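Long-range contacts in sulfotransferase (Mycobacterium tuberculosis, PDB 2ZQ5), which probably transfers a sulfuryl group from a nucleotide donor to an acceptor molecule, as a sulfotransferase built on a P-loop-related fold: residues Ala238-Met243 and Ala305-Ala310; Lys91-Val96 and Tyr246-Val251; Ala116-His121 and Lys226-Lys231; Leu250-His255 and Arg333-Thr338. All blocks are in the same frame, centred on the assembly; numbering follows the deposited sequence.

Interaction 1: residues Ala238-Met243 and Ala305-Ala310; sequences ALDALM and AKYDSA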
loop_
_atom_site.group_PDB
_atom_site.type_symbol
_atom_site.label_atom_id
_atom_site.label_comp_id
_atom_site.label_asym_id
_atom_site.label_seq_id
_atom_site.Cartn_x
_atom_site.Cartn_y
_atom_site.Cartn_z
ATOM N N ALA A 238 0.317 10.182 5.979
ATOM C CA ALA A 238 1.387 10.996 5.413
ATOM C C ALA A 238 0.952 12.053 4.418
ATOM O O ALA A 238 1.665 12.330 3.454
ATOM C CB ALA A 238 2.414 10.074 4.760
ATOM N N LEU A 239 -0.200 12.665 4.655
ATOM C CA LEU A 239 -0.689 13.671 3.732
ATOM C C LEU A 239 0.279 14.836 3.533
ATOM O O LEU A 239 0.430 15.322 2.413
ATOM C CB LEU A 239 -2.051 14.194 4.185
ATOM C CG LEU A 239 -2.682 15.210 3.233
ATOM C CD1 LEU A 239 -2.853 14.599 1.845
ATOM C CD2 LEU A 239 -4.022 15.661 3.797
ATOM N N ASP A 240 0.938 15.293 4.596
ATOM C CA ASP A 240 1.871 16.403 4.428
ATOM C C ASP A 240 3.011 16.016 3.493
ATOM O O ASP A 240 3.420 16.813 2.650
ATOM C CB ASP A 240 2.442 16.875 5.771
ATOM C CG ASP A 240 1.402 17.563 6.643
ATOM O OD1 ASP A 240 0.566 18.319 6.105
ATOM O OD2 ASP A 240 1.434 17.357 7.874
ATOM N N ALA A 241 3.520 14.793 3.632
ATOM C CA ALA A 241 4.604 14.332 2.773
ATOM C C ALA A 241 4.095 14.188 1.347
ATOM O O ALA A 241 4.799 14.500 0.383
ATOM C CB ALA A 241 5.146 12.995 3.273
ATOM N N LEU A 242 2.864 13.708 1.219
ATOM C CA LEU A 242 2.250 13.528 -0.082
ATOM C C LEU A 242 2.147 14.874 -0.797
ATOM O O LEU A 242 2.568 15.004 -1.948
ATOM C CB LEU A 242 0.865 12.893 0.096
ATOM C CG LEU A 242 0.096 12.406 -1.136
ATOM C CD1 LEU A 242 -1.007 11.462 -0.680
ATOM C CD2 LEU A 242 -0.482 13.578 -1.918
ATOM N N MET A 243 1.606 15.878 -0.113
ATOM C CA MET A 243 1.461 17.197 -0.722
ATOM C C MET A 243 2.802 17.881 -0.982
ATOM O O MET A 243 2.934 18.640 -1.939
ATOM C CB MET A 243 0.573 18.096 0.147
ATOM C CG MET A 243 -0.845 17.567 0.344
ATOM S SD MET A 243 -1.732 17.269 -1.209
ATOM C CE MET A 243 -2.404 18.882 -1.533
ATOM N N ALA A 305 -6.729 20.056 6.602
ATOM C CA ALA A 305 -7.196 21.421 6.826
ATOM C C ALA A 305 -6.325 22.536 6.239
ATOM O O ALA A 305 -6.845 23.569 5.814
ATOM C CB ALA A 305 -7.390 21.654 8.325
ATOM N N LYS A 306 -5.011 22.336 6.200
ATOM C CA LYS A 306 -4.110 23.370 5.693
ATOM C C LYS A 306 -4.011 23.457 4.175
ATOM O O LYS A 306 -3.358 24.359 3.649
ATOM C CB LYS A 306 -2.700 23.168 6.250
ATOM C CG LYS A 306 -1.901 22.109 5.513
ATOM C CD LYS A 306 -0.458 22.052 5.985
ATOM C CE LYS A 306 -0.372 21.554 7.412
ATOM N NZ LYS A 306 -0.971 20.199 7.524
ATOM N N TYR A 307 -4.651 22.533 3.468
ATOM C CA TYR A 307 -4.575 22.529 2.012
ATOM C C TYR A 307 -5.854 22.997 1.335
ATOM O O TYR A 307 -6.898 23.124 1.969
ATOM C CB TYR A 307 -4.196 21.129 1.523
ATOM C CG TYR A 307 -2.866 20.673 2.077
ATOM C CD1 TYR A 307 -1.678 21.258 1.646
ATOM C CD2 TYR A 307 -2.799 19.712 3.086
ATOM C CE1 TYR A 307 -0.456 20.909 2.207
ATOM C CE2 TYR A 307 -1.579 19.353 3.657
ATOM C CZ TYR A 307 -0.411 19.959 3.216
ATOM O OH TYR A 307 0.796 19.651 3.802
ATOM N N ASP A 308 -5.753 23.256 0.037
ATOM C CA ASP A 308 -6.881 23.716 -0.766
ATOM C C ASP A 308 -7.907 22.594 -0.895
ATOM O O ASP A 308 -7.601 21.533 -1.441
ATOM C CB ASP A 308 -6.381 24.112 -2.155
ATOM C CG ASP A 308 -7.445 24.776 -2.999
ATOM O OD1 ASP A 308 -8.644 24.682 -2.658
ATOM O OD2 ASP A 308 -7.067 25.386 -4.019
ATOM N N SER A 309 -9.120 22.830 -0.404
ATOM C CA SER A 309 -10.173 21.824 -0.468
ATOM C C SER A 309 -10.535 21.420 -1.898
ATOM O O SER A 309 -11.132 20.371 -2.118
ATOM C CB SER A 309 -11.423 22.316 0.272
ATOM O OG SER A 309 -11.866 23.563 -0.232
ATOM N N ALA A 310 -10.165 22.249 -2.869
ATOM C CA ALA A 310 -10.447 21.943 -4.268
ATOM C C ALA A 310 -9.705 20.675 -4.696
ATOM O O ALA A 310 -10.063 20.035 -5.686
ATOM C CB ALA A 310 -10.029 23.114 -5.151
HETATM O O HOH W 1 3.276 19.602 2.875
#

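Interaction 2: residues Lys91-Val96 and Tyr246-Val251; sequences KRPIFV and YPDALV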
loop_
_atom_site.group_PDB
_atom_site.type_symbol
_atom_site.label_atom_id
_atom_site.label_comp_id
_atom_site.label_asym_id
_atom_site.label_seq_id
_atom_site.Cartn_x
_atom_site.Cartn_y
_atom_site.Cartn_z
ATOM N N LYS A 91 2.031 15.112 -13.331
ATOM C CA LYS A 91 1.036 16.173 -13.226
ATOM C C LYS A 91 -0.315 15.753 -12.667
ATOM O O LYS A 91 -0.946 14.817 -13.158
ATOM C CB LYS A 91 0.830 16.840 -14.593
ATOM C CG LYS A 91 2.072 17.533 -15.137
ATOM C CD LYS A 91 2.554 18.619 -14.183
ATOM C CE LYS A 91 3.816 19.298 -14.694
ATOM N NZ LYS A 91 4.299 20.344 -13.748
ATOM N N ARG A 92 -0.746 16.481 -11.641
ATOM C CA ARG A 92 -2.024 16.256 -10.974
ATOM C C ARG A 92 -2.414 14.788 -10.815
ATOM O O ARG A 92 -3.445 14.341 -11.329
ATOM C CB ARG A 92 -3.136 17.018 -11.707
ATOM C CG ARG A 92 -2.888 18.524 -11.809
ATOM C CD ARG A 92 -4.086 19.231 -12.431
ATOM N NE ARG A 92 -5.189 19.394 -11.486
ATOM C CZ ARG A 92 -6.466 19.493 -11.842
ATOM N NH1 ARG A 92 -6.804 19.435 -13.122
ATOM N NH2 ARG A 92 -7.405 19.659 -10.922
ATOM N N PRO A 93 -1.583 14.012 -10.104
ATOM C CA PRO A 93 -1.868 12.592 -9.883
ATOM C C PRO A 93 -3.048 12.442 -8.931
ATOM O O PRO A 93 -3.311 13.333 -8.118
ATOM C CB PRO A 93 -0.570 12.073 -9.267
ATOM C CG PRO A 93 -0.069 13.280 -8.495
ATOM C CD PRO A 93 -0.292 14.391 -9.501
ATOM N N ILE A 94 -3.761 11.327 -9.041
ATOM C CA ILE A 94 -4.892 11.052 -8.164
ATOM C C ILE A 94 -4.473 10.022 -7.122
ATOM O O ILE A 94 -3.905 8.978 -7.457
ATOM C CB ILE A 94 -6.101 10.493 -8.942
ATOM C CG1 ILE A 94 -6.642 11.559 -9.897
ATOM C CG2 ILE A 94 -7.188 10.044 -7.969
ATOM C CD1 ILE A 94 -7.778 11.078 -10.776
ATOM N N PHE A 95 -4.744 10.336 -5.859
ATOM C CA PHE A 95 -4.431 9.449 -4.745
ATOM C C PHE A 95 -5.713 9.038 -4.039
ATOM O O PHE A 95 -6.480 9.888 -3.583
ATOM C CB PHE A 95 -3.522 10.157 -3.739
ATOM C CG PHE A 95 -2.088 10.249 -4.173
ATOM C CD1 PHE A 95 -1.158 9.314 -3.733
ATOM C CD2 PHE A 95 -1.663 11.270 -5.017
ATOM C CE1 PHE A 95 0.180 9.393 -4.129
ATOM C CE2 PHE A 95 -0.326 11.358 -5.418
ATOM C CZ PHE A 95 0.592 10.419 -4.972
ATOM N N VAL A 96 -5.950 7.733 -3.965
ATOM C CA VAL A 96 -7.120 7.209 -3.282
ATOM C C VAL A 96 -6.657 6.654 -1.942
ATOM O O VAL A 96 -5.617 6.003 -1.855
ATOM C CB VAL A 96 -7.780 6.055 -4.075
ATOM C CG1 VAL A 96 -8.958 5.482 -3.288
ATOM C CG2 VAL A 96 -8.244 6.552 -5.433
ATOM N N TYR A 246 3.924 15.973 -4.105
ATOM C CA TYR A 246 2.987 16.155 -5.211
ATOM C C TYR A 246 2.063 17.316 -4.836
ATOM O O TYR A 246 0.906 17.108 -4.470
ATOM C CB TYR A 246 2.154 14.884 -5.392
ATOM C CG TYR A 246 2.954 13.609 -5.562
ATOM C CD1 TYR A 246 3.494 13.259 -6.798
ATOM C CD2 TYR A 246 3.137 12.730 -4.492
ATOM C CE1 TYR A 246 4.187 12.060 -6.972
ATOM C CE2 TYR A 246 3.832 11.528 -4.655
ATOM C CZ TYR A 246 4.350 11.197 -5.898
ATOM O OH TYR A 246 5.009 10.000 -6.083
ATOM N N PRO A 247 2.561 18.558 -4.932
ATOM C CA PRO A 247 1.787 19.758 -4.592
ATOM C C PRO A 247 0.417 19.907 -5.247
ATOM O O PRO A 247 -0.497 20.491 -4.657
ATOM C CB PRO A 247 2.733 20.897 -4.978
ATOM C CG PRO A 247 4.090 20.291 -4.781
ATOM C CD PRO A 247 3.919 18.919 -5.378
ATOM N N ASP A 248 0.281 19.383 -6.460
ATOM C CA ASP A 248 -0.967 19.470 -7.213
ATOM C C ASP A 248 -1.804 18.193 -7.164
ATOM O O ASP A 248 -2.676 17.987 -8.007
ATOM C CB ASP A 248 -0.651 19.804 -8.672
ATOM C CG ASP A 248 0.224 18.747 -9.334
ATOM O OD1 ASP A 248 0.681 17.819 -8.628
ATOM O OD2 ASP A 248 0.463 18.847 -10.558
ATOM N N ALA A 249 -1.551 17.344 -6.174
ATOM C CA ALA A 249 -2.281 16.086 -6.056
ATOM C C ALA A 249 -3.786 16.235 -5.868
ATOM O O ALA A 249 -4.268 17.211 -5.287
ATOM C CB ALA A 249 -1.709 15.257 -4.909
ATOM N N LEU A 250 -4.517 15.249 -6.379
ATOM C CA LEU A 250 -5.969 15.190 -6.259
ATOM C C LEU A 250 -6.191 13.993 -5.343
ATOM O O LEU A 250 -5.890 12.857 -5.708
ATOM C CB LEU A 250 -6.605 14.957 -7.630
ATOM C CG LEU A 250 -6.213 15.987 -8.693
ATOM C CD1 LEU A 250 -6.853 15.617 -10.020
ATOM C CD2 LEU A 250 -6.651 17.379 -8.251
ATOM N N VAL A 251 -6.710 14.252 -4.149
ATOM C CA VAL A 251 -6.906 13.201 -3.159
ATOM C C VAL A 251 -8.368 12.843 -2.932
ATOM O O VAL A 251 -9.198 13.716 -2.680
ATOM C CB VAL A 251 -6.282 13.629 -1.818
ATOM C CG1 VAL A 251 -6.359 12.491 -0.818
ATOM C CG2 VAL A 251 -4.837 14.056 -2.031
HETATM O O HOH W 2 3.101 18.701 -11.157
HETATM O O HOH W 3 -4.468 20.092 -8.701
#

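Interaction 3: residues Ala116-His121 and Lys226-Lys231; sequences AHQGLH and KRWVLK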
loop_
_atom_site.group_PDB
_atom_site.type_symbol
_atom_site.label_atom_id
_atom_site.label_comp_id
_atom_site.label_asym_id
_atom_site.label_seq_id
_atom_site.Cartn_x
_atom_site.Cartn_y
_atom_site.Cartn_z
ATOM N N ALA A 116 -6.340 7.077 -20.349
ATOM C CA ALA A 116 -5.481 8.250 -20.237
ATOM C C ALA A 116 -4.802 8.293 -18.870
ATOM O O ALA A 116 -4.078 9.236 -18.552
ATOM C CB ALA A 116 -6.300 9.516 -20.455
ATOM N N HIS A 117 -5.054 7.268 -18.064
ATOM C CA HIS A 117 -4.466 7.158 -16.731
ATOM C C HIS A 117 -3.564 5.932 -16.685
ATOM O O HIS A 117 -3.590 5.095 -17.587
ATOM C CB HIS A 117 -5.557 7.006 -15.665
ATOM C CG HIS A 117 -6.377 8.240 -15.446
ATOM N ND1 HIS A 117 -7.427 8.282 -14.554
ATOM C CD2 HIS A 117 -6.297 9.476 -15.991
ATOM C CE1 HIS A 117 -7.958 9.492 -14.558
ATOM N NE2 HIS A 117 -7.290 10.236 -15.422
ATOM N N GLN A 118 -2.759 5.836 -15.635
ATOM C CA GLN A 118 -1.872 4.698 -15.458
ATOM C C GLN A 118 -1.825 4.347 -13.978
ATOM O O GLN A 118 -1.880 5.233 -13.120
ATOM C CB GLN A 118 -0.462 5.017 -15.977
ATOM C CG GLN A 118 0.263 6.132 -15.233
ATOM C CD GLN A 118 1.667 6.368 -15.761
ATOM O OE1 GLN A 118 2.485 5.450 -15.814
ATOM N NE2 GLN A 118 1.955 7.606 -16.146
ATOM N N GLY A 119 -1.748 3.052 -13.688
ATOM C CA GLY A 119 -1.694 2.585 -12.316
ATOM C C GLY A 119 -0.467 1.732 -12.065
ATOM O O GLY A 119 0.254 1.372 -12.998
ATOM N N LEU A 120 -0.233 1.399 -10.800
ATOM C CA LEU A 120 0.921 0.602 -10.404
ATOM C C LEU A 120 0.679 -0.891 -10.585
ATOM O O LEU A 120 0.273 -1.585 -9.655
ATOM C CB LEU A 120 1.269 0.894 -8.943
ATOM C CG LEU A 120 2.523 0.216 -8.388
ATOM C CD1 LEU A 120 3.760 0.714 -9.122
ATOM C CD2 LEU A 120 2.628 0.522 -6.906
ATOM N N HIS A 121 0.939 -1.392 -11.784
ATOM C CA HIS A 121 0.735 -2.808 -12.053
ATOM C C HIS A 121 1.576 -3.649 -11.109
ATOM O O HIS A 121 2.749 -3.363 -10.870
ATOM C CB HIS A 121 1.076 -3.111 -13.510
ATOM C CG HIS A 121 0.296 -2.281 -14.477
ATOM N ND1 HIS A 121 -1.031 -2.521 -14.767
ATOM C CD2 HIS A 121 0.628 -1.153 -15.146
ATOM C CE1 HIS A 121 -1.481 -1.574 -15.570
ATOM N NE2 HIS A 121 -0.495 -0.731 -15.814
ATOM N N LYS A 226 0.342 10.136 -19.328
ATOM C CA LYS A 226 -0.765 9.575 -18.559
ATOM C C LYS A 226 -0.746 9.974 -17.087
ATOM O O LYS A 226 0.308 10.001 -16.448
ATOM C CB LYS A 226 -0.776 8.046 -18.680
ATOM C CG LYS A 226 -0.959 7.532 -20.112
ATOM C CD LYS A 226 -1.102 6.019 -20.139
ATOM C CE LYS A 226 -1.271 5.491 -21.557
ATOM N NZ LYS A 226 -0.072 5.752 -22.400
ATOM N N ARG A 227 -1.924 10.286 -16.556
ATOM C CA ARG A 227 -2.051 10.684 -15.159
ATOM C C ARG A 227 -1.938 9.468 -14.258
ATOM O O ARG A 227 -2.584 8.451 -14.497
ATOM C CB ARG A 227 -3.408 11.346 -14.915
ATOM C CG ARG A 227 -3.613 11.863 -13.493
ATOM C CD ARG A 227 -5.093 12.099 -13.216
ATOM N NE ARG A 227 -5.740 12.757 -14.347
ATOM C CZ ARG A 227 -5.581 14.038 -14.664
ATOM N NH1 ARG A 227 -4.803 14.820 -13.925
ATOM N NH2 ARG A 227 -6.169 14.528 -15.747
ATOM N N TRP A 228 -1.116 9.573 -13.221
ATOM C CA TRP A 228 -0.964 8.477 -12.282
ATOM C C TRP A 228 -2.155 8.397 -11.333
ATOM O O TRP A 228 -2.724 9.421 -10.933
ATOM C CB TRP A 228 0.312 8.648 -11.451
ATOM C CG TRP A 228 1.519 7.998 -12.040
ATOM C CD1 TRP A 228 2.492 8.592 -12.791
ATOM C CD2 TRP A 228 1.888 6.622 -11.917
ATOM N NE1 TRP A 228 3.452 7.667 -13.138
ATOM C CE2 TRP A 228 3.102 6.449 -12.614
ATOM C CE3 TRP A 228 1.308 5.515 -11.279
ATOM C CZ2 TRP A 228 3.750 5.212 -12.694
ATOM C CZ3 TRP A 228 1.951 4.285 -11.359
ATOM C CH2 TRP A 228 3.161 4.145 -12.061
ATOM N N VAL A 229 -2.529 7.169 -10.994
ATOM C CA VAL A 229 -3.609 6.899 -10.057
ATOM C C VAL A 229 -3.000 5.948 -9.033
ATOM O O VAL A 229 -2.499 4.878 -9.387
ATOM C CB VAL A 229 -4.808 6.209 -10.736
ATOM C CG1 VAL A 229 -5.879 5.907 -9.695
ATOM C CG2 VAL A 229 -5.374 7.101 -11.836
ATOM N N LEU A 230 -3.036 6.354 -7.767
ATOM C CA LEU A 230 -2.472 5.565 -6.676
ATOM C C LEU A 230 -3.514 5.269 -5.612
ATOM O O LEU A 230 -4.522 5.965 -5.511
ATOM C CB LEU A 230 -1.328 6.333 -5.997
ATOM C CG LEU A 230 -0.105 6.843 -6.769
ATOM C CD1 LEU A 230 0.485 5.700 -7.584
ATOM C CD2 LEU A 230 -0.484 8.010 -7.683
ATOM N N LYS A 231 -3.268 4.229 -4.822
ATOM C CA LYS A 231 -4.159 3.896 -3.716
ATOM C C LYS A 231 -3.350 3.224 -2.615
ATOM O O LYS A 231 -2.563 2.314 -2.882
ATOM C CB LYS A 231 -5.297 2.975 -4.166
ATOM C CG LYS A 231 -6.387 2.795 -3.101
ATOM C CD LYS A 231 -6.188 1.554 -2.236
ATOM C CE LYS A 231 -6.664 0.305 -2.964
ATOM N NZ LYS A 231 -6.842 -0.854 -2.040
HETATM O O HOH W 4 -7.406 12.310 -17.312
HETATM O O HOH W 5 4.796 8.706 -15.789
HETATM O O HOH W 6 -1.739 2.503 -8.622
#

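Interaction 4: residues Leu250-His255 and Arg333-Thr338; sequences LVVQTH and RHFGLT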
loop_
_atom_site.group_PDB
_atom_site.type_symbol
_atom_site.label_atom_id
_atom_site.label_comp_id
_atom_site.label_asym_id
_atom_site.label_seq_id
_atom_site.Cartn_x
_atom_site.Cartn_y
_atom_site.Cartn_z
ATOM N N LEU A 250 -4.517 15.249 -6.379
ATOM C CA LEU A 250 -5.969 15.190 -6.259
ATOM C C LEU A 250 -6.191 13.993 -5.343
ATOM O O LEU A 250 -5.890 12.857 -5.708
ATOM C CB LEU A 250 -6.605 14.957 -7.630
ATOM C CG LEU A 250 -6.213 15.987 -8.693
ATOM C CD1 LEU A 250 -6.853 15.617 -10.020
ATOM C CD2 LEU A 250 -6.651 17.379 -8.251
ATOM N N VAL A 251 -6.710 14.252 -4.149
ATOM C CA VAL A 251 -6.906 13.201 -3.159
ATOM C C VAL A 251 -8.368 12.843 -2.932
ATOM O O VAL A 251 -9.198 13.716 -2.680
ATOM C CB VAL A 251 -6.282 13.629 -1.818
ATOM C CG1 VAL A 251 -6.359 12.491 -0.818
ATOM C CG2 VAL A 251 -4.837 14.056 -2.031
ATOM N N VAL A 252 -8.667 11.548 -3.016
ATOM C CA VAL A 252 -10.018 11.037 -2.809
ATOM C C VAL A 252 -10.019 10.102 -1.606
ATOM O O VAL A 252 -9.272 9.124 -1.575
ATOM C CB VAL A 252 -10.522 10.232 -4.033
ATOM C CG1 VAL A 252 -11.939 9.737 -3.782
ATOM C CG2 VAL A 252 -10.469 11.093 -5.281
ATOM N N GLN A 253 -10.857 10.408 -0.622
ATOM C CA GLN A 253 -10.961 9.582 0.574
ATOM C C GLN A 253 -12.314 8.886 0.629
ATOM O O GLN A 253 -13.357 9.520 0.455
ATOM C CB GLN A 253 -10.785 10.428 1.837
ATOM C CG GLN A 253 -10.938 9.623 3.124
ATOM C CD GLN A 253 -10.804 10.472 4.366
ATOM O OE1 GLN A 253 -11.197 11.636 4.378
ATOM N NE2 GLN A 253 -10.260 9.887 5.428
ATOM N N THR A 254 -12.290 7.581 0.871
ATOM C CA THR A 254 -13.522 6.813 0.975
ATOM C C THR A 254 -13.966 6.815 2.431
ATOM O O THR A 254 -13.143 6.915 3.344
ATOM C CB THR A 254 -13.322 5.364 0.500
ATOM O OG1 THR A 254 -12.218 4.779 1.200
ATOM C CG2 THR A 254 -13.059 5.329 -0.996
ATOM N N HIS A 255 -15.270 6.701 2.647
ATOM C CA HIS A 255 -15.825 6.715 3.992
ATOM C C HIS A 255 -16.878 5.642 4.203
ATOM O O HIS A 255 -17.654 5.326 3.302
ATOM C CB HIS A 255 -16.471 8.072 4.278
ATOM C CG HIS A 255 -15.509 9.216 4.276
ATOM N ND1 HIS A 255 -14.738 9.541 5.371
ATOM C CD2 HIS A 255 -15.188 10.109 3.310
ATOM C CE1 HIS A 255 -13.985 10.586 5.081
ATOM N NE2 HIS A 255 -14.238 10.950 3.836
ATOM N N ARG A 333 -15.727 15.621 -12.419
ATOM C CA ARG A 333 -16.330 16.948 -12.457
ATOM C C ARG A 333 -15.700 17.848 -11.402
ATOM O O ARG A 333 -15.287 18.969 -11.691
ATOM C CB ARG A 333 -17.837 16.855 -12.202
ATOM C CG ARG A 333 -18.545 18.206 -12.187
ATOM C CD ARG A 333 -19.924 18.106 -11.545
ATOM N NE ARG A 333 -19.839 17.669 -10.153
ATOM C CZ ARG A 333 -19.238 18.357 -9.185
ATOM N NH1 ARG A 333 -18.666 19.524 -9.451
ATOM N NH2 ARG A 333 -19.199 17.872 -7.951
ATOM N N HIS A 334 -15.631 17.342 -10.173
ATOM C CA HIS A 334 -15.062 18.090 -9.061
ATOM C C HIS A 334 -13.641 18.575 -9.349
ATOM O O HIS A 334 -13.303 19.726 -9.070
ATOM C CB HIS A 334 -15.053 17.224 -7.800
ATOM C CG HIS A 334 -14.535 17.928 -6.585
ATOM N ND1 HIS A 334 -15.221 18.955 -5.971
ATOM C CD2 HIS A 334 -13.395 17.761 -5.875
ATOM C CE1 HIS A 334 -14.526 19.386 -4.935
ATOM N NE2 HIS A 334 -13.413 18.680 -4.855
ATOM N N PHE A 335 -12.812 17.697 -9.905
ATOM C CA PHE A 335 -11.429 18.047 -10.203
ATOM C C PHE A 335 -11.236 18.713 -11.564
ATOM O O PHE A 335 -10.107 18.999 -11.964
ATOM C CB PHE A 335 -10.539 16.801 -10.108
ATOM C CG PHE A 335 -10.431 16.228 -8.717
ATOM C CD1 PHE A 335 -10.179 17.050 -7.622
ATOM C CD2 PHE A 335 -10.534 14.859 -8.511
ATOM C CE1 PHE A 335 -10.027 16.509 -6.341
ATOM C CE2 PHE A 335 -10.382 14.306 -7.234
ATOM C CZ PHE A 335 -10.128 15.134 -6.150
ATOM N N GLY A 336 -12.334 18.960 -12.270
ATOM C CA GLY A 336 -12.246 19.600 -13.572
ATOM C C GLY A 336 -11.619 18.726 -14.642
ATOM O O GLY A 336 -10.946 19.225 -15.546
ATOM N N LEU A 337 -11.847 17.421 -14.545
ATOM C CA LEU A 337 -11.303 16.470 -15.507
ATOM C C LEU A 337 -12.379 16.005 -16.481
ATOM O O LEU A 337 -13.547 15.869 -16.116
ATOM C CB LEU A 337 -10.724 15.254 -14.780
ATOM C CG LEU A 337 -9.700 15.516 -13.671
ATOM C CD1 LEU A 337 -9.253 14.186 -13.081
ATOM C CD2 LEU A 337 -8.505 16.282 -14.224
ATOM N N THR A 338 -11.977 15.758 -17.722
ATOM C CA THR A 338 -12.900 15.297 -18.748
ATOM C C THR A 338 -12.981 13.774 -18.725
ATOM O O THR A 338 -11.957 13.092 -18.754
ATOM C CB THR A 338 -12.441 15.748 -20.151
ATOM O OG1 THR A 338 -12.374 17.177 -20.195
ATOM C CG2 THR A 338 -13.411 15.256 -21.218
#

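Interaction 1: residues Ala238-Met243 and Ala305-Ala310
The first turn of helix 239-245 meets the loop after helix 282-304 without backbone contact, the nearest CA atoms being those of M243 and Y307, 8.5 Å apart. Y307 bridges the segments. Its CG is anti to the carbonyl carbon (chi1 -59°), and the ring reaches the helix tip to tip with M243. CG of M243 lies over the ring centre, 3.7 Å from the Y307 centroid, in a CH-pi contact. M243 then bends at chi2 and chi3. This brings its SD within 4.9 Å of the Y307 centroid, a Met-aromatic contact. CG of K306 covers the opposite face, so the ring is held between two aliphatic groups. At the ring edge, OD1 of D240 takes two bonds. Y307 OH donates to D240 OD1 over 2.7 Å, on the anti lone pair. K306 NZ forms a salt bridge to D240 OD1 over 2.8 Å, on the syn lone pair. Two donors on one oxygen should favour the charged carboxylate. Water 1 donates to both Y307 OH and D240 O. K306 NZ also bonds A303 O, at the end of helix 282-304. L239 packs on F300 and A303 of that helix, and both L239 and Y307 touch F312 of strand 312-316.

Interaction 2: residues Lys91-Val96 and Tyr246-Val251
Two backbone bonds join the strands. L250 N donates to P93 O over 2.9 Å, and F95 N to L250 O over 2.8 Å, both nearly along the C=O axis. I94 pairs with L250 and F95 with V251, in parallel register. F95 CZ comes to 3.4 Å from Y246 CE2, over one face of the tyrosine ring and toward its rim. The planes are 51° apart. P93 CG touches Y246 CD1. On the face of I94, L250 CD1 lies over one face of the R92 guanidinium, and L250 CD2 is 3.6 Å from R92 NH2. Ahead of both strands, D248 OD2 accepts from R92 N over 2.9 Å, met from above the carboxylate plane. Water 2 donates to D248 OD2, and water 3 links D248 O to R92 NE. A type I turn from Y246 to A249 sets the aspartate there. Further out, H212 ND1 bonds Y246 OH, and F335 O holds R92 NH2. The pair forms part of the central parallel sheet of the sulfotransferase fold, which is related to P-loop NTPases. Strand 94-97 leads to helix 104-111; in relatives the loop between such a strand and helix binds the donor's phosphate, probably so here.

Interaction 3: residues Ala116-His121 and Lys226-Lys231
Backbone bonds set the parallel pairing of strands 117-119 and 227-231. R227 N donates to A116 O, Q118 N to R227 O over 2.9 Å, and V229 N to Q118 O over 2.9 Å. The last runs nearly along the C=O axis, while Q118 N sits above the carbonyl plane of R227. H117 pairs with R227 and Q118 with W228. The axes of the short strands 117-119 and 227-231 are 39° apart. The main stack is Q118 on W228. Q118 CG sits between the backbone N and the carbonyl carbon (chi1 64°), the crowded position, and the chain then runs extended. Its amide lies flat over one face of the indole, the planes 13° apart. Q118 CG is 3.8 Å from the centroid of the five-membered ring of W228, a CH-pi contact. Strand 117-119 is an outermost strand of the five-stranded parallel sheet of this sulfotransferase fold, and strand 227-231 separates it from strand 94-97. Polar bonds fix the amide. Q118 NE2 donates to K226 O over 2.9 Å, with that oxygen in the amide plane, and R131 NH1 bonds Q118 OE1. Water 5 accepts from both Q118 NE2 and W228 NE1. On the other sheet face, H117 and R227 run side by side, ring and guanidinium planes nearly perpendicular. H117 ND1 is tied to L111 O and R227 NH1 to R92 O. V229 CG2 packs 3.6 Å from H117 ND1.

Interaction 4: residues Leu250-His255 and Arg333-Thr338
F335 lays its ring over L250, with one face turned to the leucine. L250 CB is centred over that face, 3.8 Å from the F335 centroid and 8° off the ring normal, a CH-pi contact. Both branches of L250 reach the ring too. CD2 of L250 is 3.6 Å from F335 CD1, and CD1 of L250 lies near F335 CG and CB. The two side chains point at each other. The ring edge faces further along strand 250-255. V252 CG2 lies in the ring plane, 3.8 Å from F335 CE2. V251 O is also at the edge, 3.9 Å from F335 CZ. F335 follows H334 of helix 324-334, and G336 (phi 69°) closes a Schellman motif. The residues that follow helix 324-334 cover the face of the parallel alpha/beta sheet that carries L250 and V252. After the turn the chain brings L337 back toward the strand, and L337 CD1 meets L250 CD1 at 4.1 Å. No hydrogen bond crosses between the segments, so this is apolar packing. L337 also touches I94 of strand 94-97. H334 turns to the neighbouring strand 312-316, where its ring meets Y313 edge-to-face.

In the fold
From the N terminus, 91-96 comes first; interaction 2 closes when 246-251 pairs with it. Inside that loop, 116-121 and 226-231 close interaction 3, which is nested in it. The two meet where strands 94-97 and 227-231 lie side by side in the sheet. Interaction 1 opens at 238-243, before interaction 2 closes, so these two cross. Interaction 4 starts on the strand where interaction 2 ends, and they share L250 and V251. Interaction 4 opens at 250-255, before interaction 1 closes at 305-310, and closes last at 333-338, so these also cross. Interactions 2 and 3 join sheet strands. Interaction 1 ties helix 239-245 to a loop, and interaction 4 ties the end of helix 324-334 to the sheet.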